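Local atomic coordinates of mitochondrial association factor 1 (Toxoplasma gondii, PDB entry 6BXS), a protein that is the product of a parasite locus needed for direct manipulation of host mitochondria, and has a macro-domain fold, a type linked to ADP-ribose binding. Residues V48-Y53 / R215-G220; L55-V60 / D165-T170; T189-V194 / I245-P250; A181-Y186 / G234-V239. One frame throughout, in Å; residues are numbered along the deposited sequence.

Contact 1: residues V48-Y53 / R215-G220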
loop_
_atom_site.group_PDB
_atom_site.type_symbol
_atom_site.label_atom_id
_atom_site.label_comp_id
_atom_site.label_asym_id
_atom_site.label_seq_id
_atom_site.Cartn_x
_atom_site.Cartn_y
_atom_site.Cartn_z
ATOM N N VAL A 48 0.855 3.429 -1.075
ATOM C CA VAL A 48 0.342 2.372 -0.212
ATOM C C VAL A 48 0.790 2.568 1.231
ATOM O O VAL A 48 1.974 2.470 1.547
ATOM C CB VAL A 48 0.800 0.983 -0.701
ATOM C CG1 VAL A 48 0.418 -0.107 0.302
ATOM C CG2 VAL A 48 0.201 0.681 -2.072
ATOM N N ASP A 49 -0.173 2.833 2.107
ATOM C CA ASP A 49 0.101 3.008 3.524
ATOM C C ASP A 49 0.453 1.679 4.183
ATOM O O ASP A 49 -0.294 0.709 4.067
ATOM C CB ASP A 49 -1.112 3.627 4.220
ATOM C CG ASP A 49 -0.806 4.103 5.630
ATOM O OD1 ASP A 49 0.297 3.819 6.145
ATOM O OD2 ASP A 49 -1.684 4.760 6.230
ATOM N N ALA A 50 1.588 1.635 4.873
ATOM C CA ALA A 50 1.921 0.478 5.696
ATOM C C ALA A 50 1.024 0.487 6.929
ATOM O O ALA A 50 1.363 1.073 7.956
ATOM C CB ALA A 50 3.387 0.495 6.091
ATOM N N GLY A 51 -0.123 -0.174 6.811
ATOM C CA GLY A 51 -1.185 -0.070 7.794
ATOM C C GLY A 51 -0.954 -0.838 9.077
ATOM O O GLY A 51 -0.049 -1.667 9.174
ATOM N N THR A 52 -1.797 -0.555 10.064
ATOM C CA THR A 52 -1.745 -1.220 11.359
ATOM C C THR A 52 -2.792 -2.327 11.419
ATOM O O THR A 52 -3.761 -2.319 10.664
ATOM C CB THR A 52 -1.995 -0.228 12.506
ATOM O OG1 THR A 52 -3.285 0.365 12.337
ATOM C CG2 THR A 52 -0.935 0.869 12.518
ATOM N N TYR A 53 -2.596 -3.270 12.331
ATOM C CA TYR A 53 -3.523 -4.382 12.499
ATOM C C TYR A 53 -4.885 -3.908 13.006
ATOM O O TYR A 53 -5.888 -4.604 12.849
ATOM C CB TYR A 53 -2.920 -5.416 13.452
ATOM C CG TYR A 53 -1.571 -5.919 12.984
ATOM C CD1 TYR A 53 -1.453 -6.618 11.789
ATOM C CD2 TYR A 53 -0.417 -5.688 13.724
ATOM C CE1 TYR A 53 -0.229 -7.075 11.344
ATOM C CE2 TYR A 53 0.817 -6.145 13.285
ATOM C CZ TYR A 53 0.904 -6.836 12.093
ATOM O OH TYR A 53 2.122 -7.293 11.646
ATOM N N ARG A 215 3.004 3.558 -5.410
ATOM C CA ARG A 215 4.230 3.820 -4.668
ATOM C C ARG A 215 4.228 3.010 -3.376
ATOM O O ARG A 215 3.410 3.249 -2.486
ATOM C CB ARG A 215 4.361 5.316 -4.375
ATOM C CG ARG A 215 5.619 5.713 -3.623
ATOM C CD ARG A 215 5.819 7.223 -3.654
ATOM N NE ARG A 215 6.001 7.721 -5.017
ATOM C CZ ARG A 215 6.154 9.003 -5.339
ATOM N NH1 ARG A 215 6.148 9.939 -4.398
ATOM N NH2 ARG A 215 6.311 9.352 -6.608
ATOM N N LEU A 216 5.149 2.056 -3.284
ATOM C CA LEU A 216 5.160 1.078 -2.200
ATOM C C LEU A 216 6.301 1.300 -1.212
ATOM O O LEU A 216 7.409 1.654 -1.614
ATOM C CB LEU A 216 5.277 -0.337 -2.771
ATOM C CG LEU A 216 4.186 -0.782 -3.742
ATOM C CD1 LEU A 216 4.627 -2.007 -4.522
ATOM C CD2 LEU A 216 2.912 -1.068 -2.980
ATOM N N PRO A 217 6.036 1.088 0.087
ATOM C CA PRO A 217 7.142 0.933 1.033
ATOM C C PRO A 217 7.611 -0.516 1.039
ATOM O O PRO A 217 7.003 -1.341 0.354
ATOM C CB PRO A 217 6.511 1.317 2.368
ATOM C CG PRO A 217 5.102 0.851 2.227
ATOM C CD PRO A 217 4.733 1.083 0.779
ATOM N N LEU A 218 8.665 -0.826 1.784
ATOM C CA LEU A 218 9.003 -2.219 2.043
ATOM C C LEU A 218 8.108 -2.716 3.171
ATOM O O LEU A 218 8.381 -2.472 4.347
ATOM C CB LEU A 218 10.476 -2.382 2.407
ATOM C CG LEU A 218 10.902 -3.822 2.710
ATOM C CD1 LEU A 218 10.936 -4.664 1.440
ATOM C CD2 LEU A 218 12.248 -3.842 3.416
ATOM N N LEU A 219 7.031 -3.401 2.804
ATOM C CA LEU A 219 6.042 -3.857 3.771
ATOM C C LEU A 219 6.646 -4.838 4.769
ATOM O O LEU A 219 7.504 -5.648 4.420
ATOM C CB LEU A 219 4.857 -4.496 3.046
ATOM C CG LEU A 219 4.011 -3.516 2.234
ATOM C CD1 LEU A 219 3.164 -4.253 1.212
ATOM C CD2 LEU A 219 3.132 -2.683 3.153
ATOM N N GLY A 220 6.197 -4.749 6.016
ATOM C CA GLY A 220 6.680 -5.622 7.069
ATOM C C GLY A 220 7.936 -5.097 7.741
ATOM O O GLY A 220 8.406 -5.677 8.719
#
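Val48 meets Arg215, Leu216 and Pro217, and gives this contact its largest share of buried surface. Its backbone N donates a hydrogen bond to Arg215 O at 2.9 Å, which joins strands 45-50 and 213-216 as parallel neighbours. The side chains of Val48 and Leu216 lie side by side and point the same way. Val48 has CG1 anti to the backbone N (chi1 173°), and this turns CG2 anti to the carbonyl carbon. CG2 then meets Leu216 CD2 at only 3.4 Å, tighter than usual for two carbons. On the carbonyl side of Val48, the ring of Pro217 sets its CD 3.2 Å from Val48 O. Ala50 continues the apolar contact. Its CB touches Pro217 CG at 4.2 Å and Leu219 CD2 at 4.3 Å. The guanidinium of Arg215 leads away from this patch to Pro35 O, Gln255 and a salt bridge with Asp38. The next rung of a parallel ladder would need an N-H at position 217 to reach Val48 O. Proline has none, so pairing between these two segments stops here. Beyond it they are held by aliphatic packing alone, while segment 48-53 stays paired with strand 166-170 in the macro-domain sheet.

Contact 2: residues L55-V60 / D165-T170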
loop_
_atom_site.group_PDB
_atom_site.type_symbol
_atom_site.label_atom_id
_atom_site.label_comp_id
_atom_site.label_asym_id
_atom_site.label_seq_id
_atom_site.Cartn_x
_atom_site.Cartn_y
_atom_site.Cartn_z
ATOM N N LEU A 55 -6.194 -1.116 11.849
ATOM C CA LEU A 55 -6.794 -0.493 10.663
ATOM C C LEU A 55 -7.064 1.011 10.787
ATOM O O LEU A 55 -7.955 1.529 10.115
ATOM C CB LEU A 55 -8.108 -1.197 10.303
ATOM C CG LEU A 55 -8.095 -2.723 10.197
ATOM C CD1 LEU A 55 -9.472 -3.223 9.771
ATOM C CD2 LEU A 55 -7.026 -3.195 9.227
ATOM N N PHE A 56 -6.295 1.715 11.614
ATOM C CA PHE A 56 -6.445 3.168 11.734
ATOM C C PHE A 56 -5.360 3.905 10.949
ATOM O O PHE A 56 -4.258 3.392 10.765
ATOM C CB PHE A 56 -6.393 3.602 13.200
ATOM C CG PHE A 56 -5.020 3.533 13.797
ATOM C CD1 PHE A 56 -4.151 4.607 13.701
ATOM C CD2 PHE A 56 -4.596 2.393 14.451
ATOM C CE1 PHE A 56 -2.884 4.540 14.240
ATOM C CE2 PHE A 56 -3.328 2.324 14.989
ATOM C CZ PHE A 56 -2.473 3.399 14.888
ATOM N N ILE A 57 -5.683 5.115 10.503
ATOM C CA ILE A 57 -4.702 6.012 9.907
ATOM C C ILE A 57 -4.238 7.014 10.959
ATOM O O ILE A 57 -5.013 7.851 11.422
ATOM C CB ILE A 57 -5.274 6.750 8.684
ATOM C CG1 ILE A 57 -5.549 5.749 7.557
ATOM C CG2 ILE A 57 -4.300 7.825 8.199
ATOM C CD1 ILE A 57 -6.348 6.315 6.403
ATOM N N GLY A 58 -2.965 6.920 11.328
ATOM C CA GLY A 58 -2.407 7.735 12.391
ATOM C C GLY A 58 -1.169 7.076 12.959
ATOM O O GLY A 58 -0.537 6.252 12.297
ATOM N N GLY A 59 -0.820 7.439 14.189
ATOM C CA GLY A 59 0.265 6.783 14.894
ATOM C C GLY A 59 1.647 7.181 14.414
ATOM O O GLY A 59 1.933 8.364 14.223
ATOM N N VAL A 60 2.499 6.179 14.213
ATOM C CA VAL A 60 3.911 6.396 13.912
ATOM C C VAL A 60 4.318 5.768 12.582
ATOM O O VAL A 60 3.503 5.148 11.900
ATOM C CB VAL A 60 4.802 5.820 15.032
ATOM C CG1 VAL A 60 4.475 6.493 16.359
ATOM C CG2 VAL A 60 4.616 4.309 15.143
ATOM N N ASP A 165 -5.092 12.110 -5.391
ATOM C CA ASP A 165 -6.274 11.884 -4.561
ATOM C C ASP A 165 -6.674 10.413 -4.436
ATOM O O ASP A 165 -7.828 10.105 -4.133
ATOM C CB ASP A 165 -7.452 12.687 -5.115
ATOM C CG ASP A 165 -7.874 12.229 -6.493
ATOM O OD1 ASP A 165 -7.124 11.457 -7.128
ATOM O OD2 ASP A 165 -8.955 12.653 -6.946
ATOM N N VAL A 166 -5.728 9.511 -4.681
ATOM C CA VAL A 166 -5.934 8.091 -4.408
ATOM C C VAL A 166 -4.834 7.567 -3.496
ATOM O O VAL A 166 -3.650 7.804 -3.738
ATOM C CB VAL A 166 -5.959 7.246 -5.695
ATOM C CG1 VAL A 166 -6.133 5.766 -5.362
ATOM C CG2 VAL A 166 -7.071 7.712 -6.618
ATOM N N MET A 167 -5.239 6.858 -2.447
ATOM C CA MET A 167 -4.300 6.200 -1.552
ATOM C C MET A 167 -4.726 4.758 -1.348
ATOM O O MET A 167 -5.887 4.409 -1.558
ATOM C CB MET A 167 -4.218 6.920 -0.201
ATOM C CG MET A 167 -5.511 6.904 0.610
ATOM S SD MET A 167 -5.282 7.448 2.318
ATOM C CE MET A 167 -4.431 6.043 3.035
ATOM N N LEU A 168 -3.772 3.923 -0.955
ATOM C CA LEU A 168 -4.069 2.569 -0.526
ATOM C C LEU A 168 -3.582 2.370 0.904
ATOM O O LEU A 168 -2.749 3.126 1.404
ATOM C CB LEU A 168 -3.428 1.541 -1.460
ATOM C CG LEU A 168 -4.129 1.316 -2.804
ATOM C CD1 LEU A 168 -3.284 1.866 -3.934
ATOM C CD2 LEU A 168 -4.433 -0.158 -3.029
ATOM N N TYR A 169 -4.123 1.342 1.545
ATOM C CA TYR A 169 -3.817 1.008 2.930
ATOM C C TYR A 169 -3.801 -0.510 3.010
ATOM O O TYR A 169 -4.762 -1.163 2.601
ATOM C CB TYR A 169 -4.856 1.622 3.878
ATOM C CG TYR A 169 -4.626 1.401 5.365
ATOM C CD1 TYR A 169 -4.817 0.151 5.946
ATOM C CD2 TYR A 169 -4.262 2.455 6.195
ATOM C CE1 TYR A 169 -4.627 -0.045 7.304
ATOM C CE2 TYR A 169 -4.070 2.267 7.557
ATOM C CZ TYR A 169 -4.255 1.015 8.105
ATOM O OH TYR A 169 -4.067 0.821 9.455
ATOM N N THR A 170 -2.701 -1.070 3.503
ATOM C CA THR A 170 -2.553 -2.520 3.564
ATOM C C THR A 170 -1.865 -2.947 4.856
ATOM O O THR A 170 -1.111 -2.179 5.459
ATOM C CB THR A 170 -1.760 -3.064 2.345
ATOM O OG1 THR A 170 -1.952 -4.478 2.242
ATOM C CG2 THR A 170 -0.268 -2.751 2.456
#
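Tyr169 reaches across to the loop residues Leu55, Phe56 and Ile57, and its hydroxyl makes the polar link. OH donates a hydrogen bond to Phe56 O at 2.9 Å. The donor stands above the carbonyl plane, 47° out of it, while Phe56 O lies at the edge of the tyrosine ring. Both ends of the bond have further partners. Tyr169 OH also pairs with Thr52 N, and Phe56 O with Asn63 ND2. Tyr169 points toward the loop, with CG anti to the backbone N (chi1 -178°).

Apolar packing supplies the rest. Ile57 and Tyr169 slide past each other in opposite directions, with Ile57 CG1 3.8 Å from Tyr169 CE2. Leu55 CD2 makes a looser contact with Tyr169 CE1 at 4.4 Å. Ile57 and Met167 meet tip to tip, Ile57 CD1 lying 3.9 Å from Met167 CE. The methionine chain bends at chi3 (-73°), which sets where CE lies. Met167 and Tyr169 alternate with Leu168 and so send their side chains from the same face of the strand.

Strand 166-170 runs between strands 45-50 and 147-152 in the central sheet. The loop 55-60 lies over the strand face that carries Met167 and Tyr169, ahead of helix 61-76. Helix 83-103 borders both: Ser87 and Ser90 bond the backbone of Ile57, and Gln94 touches Tyr169.

Contact 3: residues T189-V194 / I245-P250. With SO4 (sulfate ion), chain G.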
loop_
_atom_site.group_PDB
_atom_site.type_symbol
_atom_site.label_atom_id
_atom_site.label_comp_id
_atom_site.label_asym_id
_atom_site.label_seq_id
_atom_site.Cartn_x
_atom_site.Cartn_y
_atom_site.Cartn_z
ATOM N N THR A 189 -0.851 -10.456 0.517
ATOM C CA THR A 189 -0.916 -9.009 0.684
ATOM C C THR A 189 -0.629 -8.288 -0.636
ATOM O O THR A 189 -1.332 -7.347 -1.005
ATOM C CB THR A 189 0.081 -8.526 1.756
ATOM O OG1 THR A 189 -0.216 -9.161 3.007
ATOM C CG2 THR A 189 0.001 -7.016 1.934
ATOM N N MET A 190 0.407 -8.728 -1.343
ATOM C CA MET A 190 0.766 -8.110 -2.617
ATOM C C MET A 190 -0.323 -8.346 -3.658
ATOM O O MET A 190 -0.599 -7.472 -4.479
ATOM C CB MET A 190 2.105 -8.647 -3.124
ATOM C CG MET A 190 2.699 -7.832 -4.269
ATOM S SD MET A 190 3.008 -6.107 -3.827
ATOM C CE MET A 190 4.266 -6.296 -2.568
ATOM N N LEU A 191 -0.937 -9.525 -3.624
ATOM C CA LEU A 191 -2.079 -9.812 -4.486
ATOM C C LEU A 191 -3.238 -8.866 -4.183
ATOM O O LEU A 191 -3.976 -8.464 -5.083
ATOM C CB LEU A 191 -2.538 -11.263 -4.319
ATOM C CG LEU A 191 -1.715 -12.366 -4.991
ATOM C CD1 LEU A 191 -2.326 -13.725 -4.688
ATOM C CD2 LEU A 191 -1.625 -12.155 -6.496
ATOM N N GLY A 192 -3.397 -8.516 -2.911
ATOM C CA GLY A 192 -4.438 -7.592 -2.500
ATOM C C GLY A 192 -4.233 -6.206 -3.081
ATOM O O GLY A 192 -5.177 -5.570 -3.552
ATOM N N ILE A 193 -2.991 -5.739 -3.047
ATOM C CA ILE A 193 -2.639 -4.427 -3.575
ATOM C C ILE A 193 -2.863 -4.355 -5.085
ATOM O O ILE A 193 -3.556 -3.467 -5.579
ATOM C CB ILE A 193 -1.169 -4.088 -3.263
ATOM C CG1 ILE A 193 -0.954 -4.000 -1.750
ATOM C CG2 ILE A 193 -0.763 -2.770 -3.914
ATOM C CD1 ILE A 193 0.485 -4.191 -1.326
ATOM N N VAL A 194 -2.266 -5.292 -5.811
ATOM C CA VAL A 194 -2.347 -5.302 -7.267
ATOM C C VAL A 194 -3.749 -5.685 -7.731
ATOM O O VAL A 194 -4.237 -5.184 -8.745
ATOM C CB VAL A 194 -1.312 -6.273 -7.870
ATOM C CG1 VAL A 194 -1.388 -6.276 -9.395
ATOM C CG2 VAL A 194 0.094 -5.897 -7.410
ATOM N N ILE A 245 2.369 -9.775 -10.403
ATOM C CA ILE A 245 2.494 -9.322 -11.783
ATOM C C ILE A 245 2.060 -10.427 -12.744
ATOM O O ILE A 245 1.358 -10.171 -13.722
ATOM C CB ILE A 245 3.939 -8.888 -12.104
ATOM C CG1 ILE A 245 4.316 -7.631 -11.312
ATOM C CG2 ILE A 245 4.120 -8.638 -13.599
ATOM C CD1 ILE A 245 3.460 -6.414 -11.601
ATOM N N THR A 246 2.489 -11.653 -12.460
ATOM C CA THR A 246 2.095 -12.814 -13.253
ATOM C C THR A 246 0.584 -13.011 -13.235
ATOM O O THR A 246 -0.015 -13.354 -14.251
ATOM C CB THR A 246 2.779 -14.097 -12.737
ATOM O OG1 THR A 246 4.174 -14.051 -13.057
ATOM C CG2 THR A 246 2.171 -15.346 -13.369
ATOM N N ARG A 247 -0.022 -12.804 -12.071
ATOM C CA ARG A 247 -1.460 -12.997 -11.908
ATOM C C ARG A 247 -2.278 -11.994 -12.718
ATOM O O ARG A 247 -3.162 -12.383 -13.483
ATOM C CB ARG A 247 -1.840 -12.905 -10.424
ATOM C CG ARG A 247 -3.333 -12.725 -10.138
ATOM C CD ARG A 247 -4.183 -13.843 -10.728
ATOM N NE ARG A 247 -5.548 -13.826 -10.198
ATOM C CZ ARG A 247 -6.583 -13.217 -10.771
ATOM N NH1 ARG A 247 -6.440 -12.562 -11.917
ATOM N NH2 ARG A 247 -7.776 -13.267 -10.193
ATOM N N PHE A 248 -1.980 -10.707 -12.554
ATOM C CA PHE A 248 -2.841 -9.655 -13.089
ATOM C C PHE A 248 -2.311 -9.016 -14.375
ATOM O O PHE A 248 -3.069 -8.358 -15.089
ATOM C CB PHE A 248 -3.057 -8.574 -12.027
ATOM C CG PHE A 248 -3.827 -9.055 -10.826
ATOM C CD1 PHE A 248 -5.188 -9.306 -10.914
ATOM C CD2 PHE A 248 -3.192 -9.259 -9.612
ATOM C CE1 PHE A 248 -5.900 -9.751 -9.814
ATOM C CE2 PHE A 248 -3.900 -9.703 -8.508
ATOM C CZ PHE A 248 -5.254 -9.951 -8.612
ATOM N N ASP A 249 -1.025 -9.216 -14.667
ATOM C CA ASP A 249 -0.392 -8.642 -15.860
ATOM C C ASP A 249 -0.763 -7.165 -16.015
ATOM O O ASP A 249 -1.285 -6.755 -17.050
ATOM C CB ASP A 249 -0.803 -9.432 -17.111
ATOM C CG ASP A 249 -0.024 -9.022 -18.356
ATOM O OD1 ASP A 249 1.113 -8.524 -18.219
ATOM O OD2 ASP A 249 -0.550 -9.202 -19.473
ATOM N N PRO A 250 -0.501 -6.361 -14.975
ATOM C CA PRO A 250 -1.070 -5.012 -14.913
ATOM C C PRO A 250 -0.319 -3.964 -15.731
ATOM O O PRO A 250 0.851 -4.146 -16.065
ATOM C CB PRO A 250 -0.987 -4.685 -13.425
ATOM C CG PRO A 250 0.244 -5.396 -12.970
ATOM C CD PRO A 250 0.351 -6.648 -13.807
HETATM S S SO4 G . -8.894 -11.205 -13.591
HETATM O O1 SO4 G . -8.892 -11.567 -12.174
HETATM O O2 SO4 G . -10.130 -10.497 -13.916
HETATM O O3 SO4 G . -7.753 -10.340 -13.878
HETATM O O4 SO4 G . -8.802 -12.416 -14.404
#
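Phe248 packs against Leu191 and Val194 of the facing helix, and each meets the ring in its own way. Leu191 crosses the phenylalanine at about a right angle, with its CD2 3.9 Å from Phe248 CE2. Val194 slides past Phe248 in the opposite direction. Its CG1, set anti to the backbone N (chi1 -180°), comes to 3.5 Å from Phe248 CD2. The same methyl touches Pro250 CG at 4.0 Å. Val194 backbone atoms lie over one face of the ring, with Val194 O offset toward the rim. The opposite face is taken by Arg247, whose CG sits 3.4 Å above the plane and over its centre.

Leu191 and Val194 belong to helix 179-202, while Arg247 and Phe248 lie in the last turn of helix 230-248. These helices follow strands 166-170 and 213-216 of the central sheet, in keeping with the alpha/beta build of a macro domain. Asp249 takes positive phi as the chain leaves the helix, and Pro250 starts the run to strand 253-256.

Arg247 also crosses Leu191 at about a right angle, CB to CD2. Its chain then bends at chi2, and its guanidinium has Phe248 CE1 over one face. A sulfate, probably from the crystallisation liquor, lies at the guanidinium edge. Its oxygen O1 accepts from both Arg247 NH1 (2.7 Å) and Arg247 NH2 (2.8 Å), and Lys202 holds the same ion.

Contact 4: residues A181-Y186 / G234-V239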
loop_
_atom_site.group_PDB
_atom_site.type_symbol
_atom_site.label_atom_id
_atom_site.label_comp_id
_atom_site.label_asym_id
_atom_site.label_seq_id
_atom_site.Cartn_x
_atom_site.Cartn_y
_atom_site.Cartn_z
ATOM N N ALA A 181 4.369 -19.277 6.919
ATOM C CA ALA A 181 3.184 -18.447 7.095
ATOM C C ALA A 181 3.451 -17.018 6.635
ATOM O O ALA A 181 2.586 -16.375 6.041
ATOM C CB ALA A 181 2.736 -18.456 8.548
ATOM N N TYR A 182 4.656 -16.535 6.915
ATOM C CA TYR A 182 5.049 -15.176 6.562
ATOM C C TYR A 182 5.033 -14.963 5.050
ATOM O O TYR A 182 4.410 -14.024 4.555
ATOM C CB TYR A 182 6.441 -14.867 7.118
ATOM C CG TYR A 182 6.868 -13.431 6.933
ATOM C CD1 TYR A 182 6.490 -12.454 7.841
ATOM C CD2 TYR A 182 7.651 -13.049 5.851
ATOM C CE1 TYR A 182 6.875 -11.140 7.681
ATOM C CE2 TYR A 182 8.045 -11.734 5.683
ATOM C CZ TYR A 182 7.653 -10.783 6.602
ATOM O OH TYR A 182 8.036 -9.471 6.444
ATOM N N ASN A 183 5.725 -15.836 4.325
ATOM C CA ASN A 183 5.798 -15.740 2.870
ATOM C C ASN A 183 4.417 -15.828 2.233
ATOM O O ASN A 183 4.097 -15.082 1.309
ATOM C CB ASN A 183 6.698 -16.841 2.303
ATOM C CG ASN A 183 8.165 -16.630 2.634
ATOM O OD1 ASN A 183 8.616 -15.500 2.829
ATOM N ND2 ASN A 183 8.919 -17.721 2.690
ATOM N N MET A 184 3.603 -16.746 2.740
ATOM C CA MET A 184 2.250 -16.945 2.237
ATOM C C MET A 184 1.387 -15.698 2.458
ATOM O O MET A 184 0.629 -15.296 1.576
ATOM C CB MET A 184 1.621 -18.158 2.921
ATOM C CG MET A 184 0.497 -18.812 2.143
ATOM S SD MET A 184 0.096 -20.452 2.787
ATOM C CE MET A 184 1.572 -21.386 2.392
ATOM N N ALA A 185 1.513 -15.087 3.633
ATOM C CA ALA A 185 0.756 -13.879 3.962
ATOM C C ALA A 185 1.241 -12.689 3.135
ATOM O O ALA A 185 0.448 -11.843 2.719
ATOM C CB ALA A 185 0.868 -13.571 5.455
ATOM N N TYR A 186 2.549 -12.632 2.900
ATOM C CA TYR A 186 3.152 -11.538 2.143
ATOM C C TYR A 186 2.678 -11.550 0.690
ATOM O O TYR A 186 2.382 -10.502 0.115
ATOM C CB TYR A 186 4.681 -11.625 2.192
ATOM C CG TYR A 186 5.380 -10.279 2.161
ATOM C CD1 TYR A 186 5.363 -9.484 1.020
ATOM C CD2 TYR A 186 6.063 -9.806 3.273
ATOM C CE1 TYR A 186 6.004 -8.253 0.994
ATOM C CE2 TYR A 186 6.705 -8.581 3.254
ATOM C CZ TYR A 186 6.675 -7.810 2.114
ATOM O OH TYR A 186 7.317 -6.592 2.100
ATOM N N GLY A 234 13.071 -8.763 1.948
ATOM C CA GLY A 234 13.308 -8.371 0.572
ATOM C C GLY A 234 12.939 -9.488 -0.387
ATOM O O GLY A 234 12.334 -9.250 -1.434
ATOM N N ARG A 235 13.301 -10.713 -0.020
ATOM C CA ARG A 235 12.991 -11.885 -0.830
ATOM C C ARG A 235 11.490 -12.171 -0.840
ATOM O O ARG A 235 10.925 -12.525 -1.872
ATOM C CB ARG A 235 13.750 -13.106 -0.309
ATOM C CG ARG A 235 15.266 -12.985 -0.391
ATOM C CD ARG A 235 15.748 -12.845 -1.823
ATOM N NE ARG A 235 15.227 -13.913 -2.679
ATOM C CZ ARG A 235 14.504 -13.731 -3.784
ATOM N NH1 ARG A 235 14.086 -14.785 -4.469
ATOM N NH2 ARG A 235 14.197 -12.513 -4.219
ATOM N N ALA A 236 10.851 -12.020 0.317
ATOM C CA ALA A 236 9.410 -12.224 0.429
ATOM C C ALA A 236 8.664 -11.229 -0.455
ATOM O O ALA A 236 7.704 -11.583 -1.140
ATOM C CB ALA A 236 8.968 -12.089 1.871
ATOM N N ASN A 237 9.115 -9.980 -0.427
ATOM C CA ASN A 237 8.524 -8.930 -1.245
ATOM C C ASN A 237 8.754 -9.175 -2.734
ATOM O O ASN A 237 7.834 -9.049 -3.537
ATOM C CB ASN A 237 9.091 -7.566 -0.849
ATOM C CG ASN A 237 8.630 -6.454 -1.772
ATOM O OD1 ASN A 237 7.486 -6.006 -1.699
ATOM N ND2 ASN A 237 9.522 -5.999 -2.647
ATOM N N ALA A 238 9.982 -9.528 -3.092
ATOM C CA ALA A 238 10.330 -9.778 -4.487
ATOM C C ALA A 238 9.478 -10.898 -5.071
ATOM O O ALA A 238 8.894 -10.747 -6.141
ATOM C CB ALA A 238 11.806 -10.116 -4.609
ATOM N N VAL A 239 9.401 -12.016 -4.359
ATOM C CA VAL A 239 8.622 -13.161 -4.815
ATOM C C VAL A 239 7.128 -12.833 -4.857
ATOM O O VAL A 239 6.409 -13.294 -5.745
ATOM C CB VAL A 239 8.867 -14.389 -3.910
ATOM C CG1 VAL A 239 7.893 -15.514 -4.228
ATOM C CG2 VAL A 239 10.299 -14.878 -4.070
#
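Tyr186 OH is hydrogen-bonded to Leu219 O in the loop after strand 213-216, and the ring behind it lies against Ala236 and Asn237. That bond fixes the far end of a buried ring. Ala236 CB lies over one face of it in a CH-pi contact, 4.2 Å from the centroid and 23° off the normal. Asn237 N sits over the same face, toward the rim. The rim atom Tyr186 CE1 comes within 3.4 Å of Asn237 CA. The tyrosine and asparagine side chains cross obliquely, ring and amide planes 75° apart, and Tyr186 OH lies 3.6 Å from Asn237 CB.

Two more side chains touch the Ala236 methyl. Tyr182 presents its ring edge, with CE2 3.9 Å from Ala236 CB. Asn183 brings OD1 to 3.6 Å from the same carbon, a contact without a hydrogen bond. Tyr182 CZ also lies at the edge of the Tyr186 ring. Ala236 is small, and the backbones come close here, Asn183 CA being 5.6 Å from Ala236 CA.

The axes of the two short helical segments approach to 9.3 Å, with 40° between their directions. Such packing between two helices that follow strands of a central sheet is characteristic of alpha/beta layered folds, here a macro domain.

Overall arrangement
From the N terminus, strand 45-50 opens contact 1 and the loop after it opens contact 2. Contact 2 closes first, on strand 166-170, and is nested inside the long loop that contact 1 closes at 215-220. These two contacts touch, because strands 45-50 and 166-170 are sheet neighbours. Helix 179-202 then opens contact 4 and contact 3 in turn. Both close on helix 230-248, after contact 1 has closed, so each crosses contact 1, and they cross each other. Contact 2 precedes both in series. Ile193 packs on contact 1 residues, linking the helix pair to the sheet, while Met190 touches Asn237 between contacts 3 and 4.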